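PDB 3GO6: ribokinase RBSK from Mycobacterium tuberculosis, which probably phosphorylates D-ribose at O-5, using ATP and a divalent metal ion, to give D-ribose 5-phosphate. Local coordinates for residues Ala19-Val24 and Val141-Val146. Sequence-based numbering, arbitrary orientation.
Sequences APRVCV and VANCDV
The guanidinium of R21 lies with one face under the backbone of N143 and C144: N143 O sits 3.0 Å above the plane, nearer the edge of the group than its middle, too poorly angled for a hydrogen bond to NH1. At the edge comes the carboxylate of D145, the planes 55° apart. R21 NH2 donates to D145 OD1 at 3.0 Å, within its own plane but from above that of the carboxylate, forming the salt bridge; NE adds a weak bond to OD2. Elsewhere on the rim a water accepts from NH1 and N143 ND2. CG of R21 stands beside its backbone N (chi1 -59°) and the chain bends at chi3 (-61°), bringing NE and NH2 round to the carboxylate, whose OD2 the backbone N also meets at 2.9 Å. A second water ties OD2 to A19 O. R21 O accepts from D145 N and V146 N; the latter bond and C23 N to V146 O (2.9 Å) make the parallel bridge V22-V146. Further along, C23 SG packs on V141 CG1 at 3.8 Å. Strands 21-25 and 146-149 begin pairing here inside the main sheet of this PfkB-family kinase, between 72-76 and 171-175, with helix 155-167 on V141.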
ATOM      1  N   ALA A  19      31.532   0.560 -23.665  1.00 31.17           N
ATOM      2  CA  ALA A  19      30.162   0.405 -23.057  1.00 30.20           C
ATOM      3  C   ALA A  19      29.378   1.702 -23.201  1.00 29.21           C
ATOM      4  O   ALA A  19      29.928   2.771 -22.955  1.00 29.33           O
ATOM      5  CB  ALA A  19      30.272   0.016 -21.592  1.00 30.57           C
ATOM      6  N   PRO A  20      28.087   1.623 -23.600  1.00 28.28           N
ATOM      7  CA  PRO A  20      27.311   2.852 -23.765  1.00 27.29           C
ATOM      8  C   PRO A  20      27.059   3.536 -22.427  1.00 25.91           C
ATOM      9  O   PRO A  20      26.896   2.864 -21.416  1.00 25.75           O
ATOM     10  CB  PRO A  20      25.994   2.370 -24.394  1.00 27.01           C
ATOM     11  CG  PRO A  20      25.909   0.969 -24.086  1.00 28.12           C
ATOM     12  CD  PRO A  20      27.294   0.423 -23.919  1.00 28.80           C
ATOM     13  N   ARG A  21      27.072   4.859 -22.433  1.00 24.97           N
ATOM     14  CA  ARG A  21      26.862   5.625 -21.223  1.00 24.56           C
ATOM     15  C   ARG A  21      25.410   6.066 -21.234  1.00 23.02           C
ATOM     16  O   ARG A  21      25.002   6.887 -22.067  1.00 23.23           O
ATOM     17  CB  ARG A  21      27.804   6.837 -21.154  1.00 24.07           C
ATOM     18  CG  ARG A  21      29.292   6.471 -21.192  1.00 25.97           C
ATOM     19  CD  ARG A  21      30.161   7.698 -21.496  1.00 27.77           C
ATOM     20  NE  ARG A  21      29.861   8.298 -22.802  1.00 34.49           N
ATOM     21  CZ  ARG A  21      30.280   9.501 -23.201  1.00 36.84           C
ATOM     22  NH1 ARG A  21      31.030  10.257 -22.405  1.00 38.57           N
ATOM     23  NH2 ARG A  21      29.948   9.956 -24.404  1.00 36.96           N
ATOM     24  N   VAL A  22      24.631   5.492 -20.323  1.00 20.73           N
ATOM     25  CA  VAL A  22      23.217   5.835 -20.218  1.00 19.37           C
ATOM     26  C   VAL A  22      23.015   6.723 -19.005  1.00 18.79           C
ATOM     27  O   VAL A  22      23.446   6.368 -17.907  1.00 16.91           O
ATOM     28  CB  VAL A  22      22.348   4.561 -20.128  1.00 18.45           C
ATOM     29  CG1 VAL A  22      20.905   4.915 -19.812  1.00 19.04           C
ATOM     30  CG2 VAL A  22      22.462   3.760 -21.451  1.00 18.44           C
ATOM     31  N   CYS A  23      22.387   7.885 -19.213  1.00 19.56           N
ATOM     32  CA  CYS A  23      21.936   8.715 -18.096  1.00 18.85           C
ATOM     33  C   CYS A  23      20.411   8.631 -17.931  1.00 17.78           C
ATOM     34  O   CYS A  23      19.653   8.948 -18.865  1.00 17.15           O
ATOM     35  CB  CYS A  23      22.361  10.171 -18.288  1.00 19.80           C
ATOM     36  SG  CYS A  23      21.630  11.236 -17.030  1.00 27.18           S
ATOM     37  N   VAL A  24      19.961   8.169 -16.764  1.00 15.46           N
ATOM     38  CA  VAL A  24      18.531   8.081 -16.500  1.00 15.21           C
ATOM     39  C   VAL A  24      18.139   9.251 -15.605  1.00 15.15           C
ATOM     40  O   VAL A  24      18.692   9.418 -14.519  1.00 15.79           O
ATOM     41  CB  VAL A  24      18.151   6.742 -15.827  1.00 15.35           C
ATOM     42  CG1 VAL A  24      16.644   6.664 -15.560  1.00 14.28           C
ATOM     43  CG2 VAL A  24      18.628   5.567 -16.679  1.00 14.87           C
ATOM     44  N   VAL A 141      23.098  15.213 -17.231  1.00 44.47           N
ATOM     45  CA  VAL A 141      23.324  14.473 -18.481  1.00 43.94           C
ATOM     46  C   VAL A 141      24.733  14.639 -19.067  1.00 43.52           C
ATOM     47  O   VAL A 141      24.951  14.403 -20.260  1.00 43.51           O
ATOM     48  CB  VAL A 141      22.247  14.809 -19.538  1.00 44.01           C
ATOM     49  CG1 VAL A 141      20.855  14.442 -19.012  1.00 44.29           C
ATOM     50  CG2 VAL A 141      22.296  16.283 -19.907  1.00 44.41           C
ATOM     51  N   ALA A 142      25.693  15.029 -18.225  1.00 42.93           N
ATOM     52  CA  ALA A 142      27.092  15.126 -18.654  1.00 41.79           C
ATOM     53  C   ALA A 142      27.567  13.785 -19.198  1.00 40.67           C
ATOM     54  O   ALA A 142      27.254  12.725 -18.635  1.00 40.77           O
ATOM     55  CB  ALA A 142      27.986  15.581 -17.497  1.00 42.07           C
ATOM     56  N   ASN A 143      28.299  13.837 -20.305  1.00 39.06           N
ATOM     57  CA  ASN A 143      28.965  12.665 -20.870  1.00 37.80           C
ATOM     58  C   ASN A 143      28.060  11.432 -20.982  1.00 35.93           C
ATOM     59  O   ASN A 143      28.356  10.375 -20.402  1.00 35.57           O
ATOM     60  CB  ASN A 143      30.229  12.319 -20.067  1.00 38.46           C
ATOM     61  CG  ASN A 143      31.126  13.527 -19.832  1.00 40.77           C
ATOM     62  OD1 ASN A 143      31.428  13.878 -18.684  1.00 42.91           O
ATOM     63  ND2 ASN A 143      31.536  14.182 -20.918  1.00 42.53           N
ATOM     64  N   CYS A 144      26.937  11.570 -21.682  1.00 33.35           N
ATOM     65  CA  CYS A 144      26.138  10.378 -21.962  1.00 30.74           C
ATOM     66  C   CYS A 144      25.917  10.179 -23.447  1.00 28.68           C
ATOM     67  O   CYS A 144      26.025  11.116 -24.242  1.00 28.53           O
ATOM     68  CB  CYS A 144      24.822  10.339 -21.167  1.00 30.90           C
ATOM     69  SG  CYS A 144      23.461  11.348 -21.795  1.00 32.38           S
ATOM     70  N   ASP A 145      25.650   8.930 -23.802  1.00 26.27           N
ATOM     71  CA  ASP A 145      25.308   8.540 -25.161  1.00 24.90           C
ATOM     72  C   ASP A 145      23.782   8.542 -25.338  1.00 23.42           C
ATOM     73  O   ASP A 145      23.264   8.970 -26.378  1.00 22.82           O
ATOM     74  CB  ASP A 145      25.906   7.162 -25.435  1.00 25.16           C
ATOM     75  CG  ASP A 145      27.429   7.184 -25.372  1.00 27.58           C
ATOM     76  OD1 ASP A 145      28.017   8.164 -25.876  1.00 29.65           O
ATOM     77  OD2 ASP A 145      28.023   6.255 -24.802  1.00 29.46           O
ATOM     78  N   VAL A 146      23.076   8.082 -24.302  1.00 20.78           N
ATOM     79  CA  VAL A 146      21.603   8.061 -24.309  1.00 19.10           C
ATOM     80  C   VAL A 146      21.063   8.658 -23.004  1.00 18.08           C
ATOM     81  O   VAL A 146      21.456   8.229 -21.915  1.00 17.58           O
ATOM     82  CB  VAL A 146      21.054   6.616 -24.462  1.00 19.23           C
ATOM     83  CG1 VAL A 146      19.507   6.599 -24.461  1.00 18.18           C
ATOM     84  CG2 VAL A 146      21.588   5.942 -25.735  1.00 19.79           C
TER
HETATM   85  O   HOH W   1      30.443   5.044 -24.488  1.00 49.89           O
HETATM   86  O   HOH W   2      31.763  12.876 -23.614  1.00 55.06           O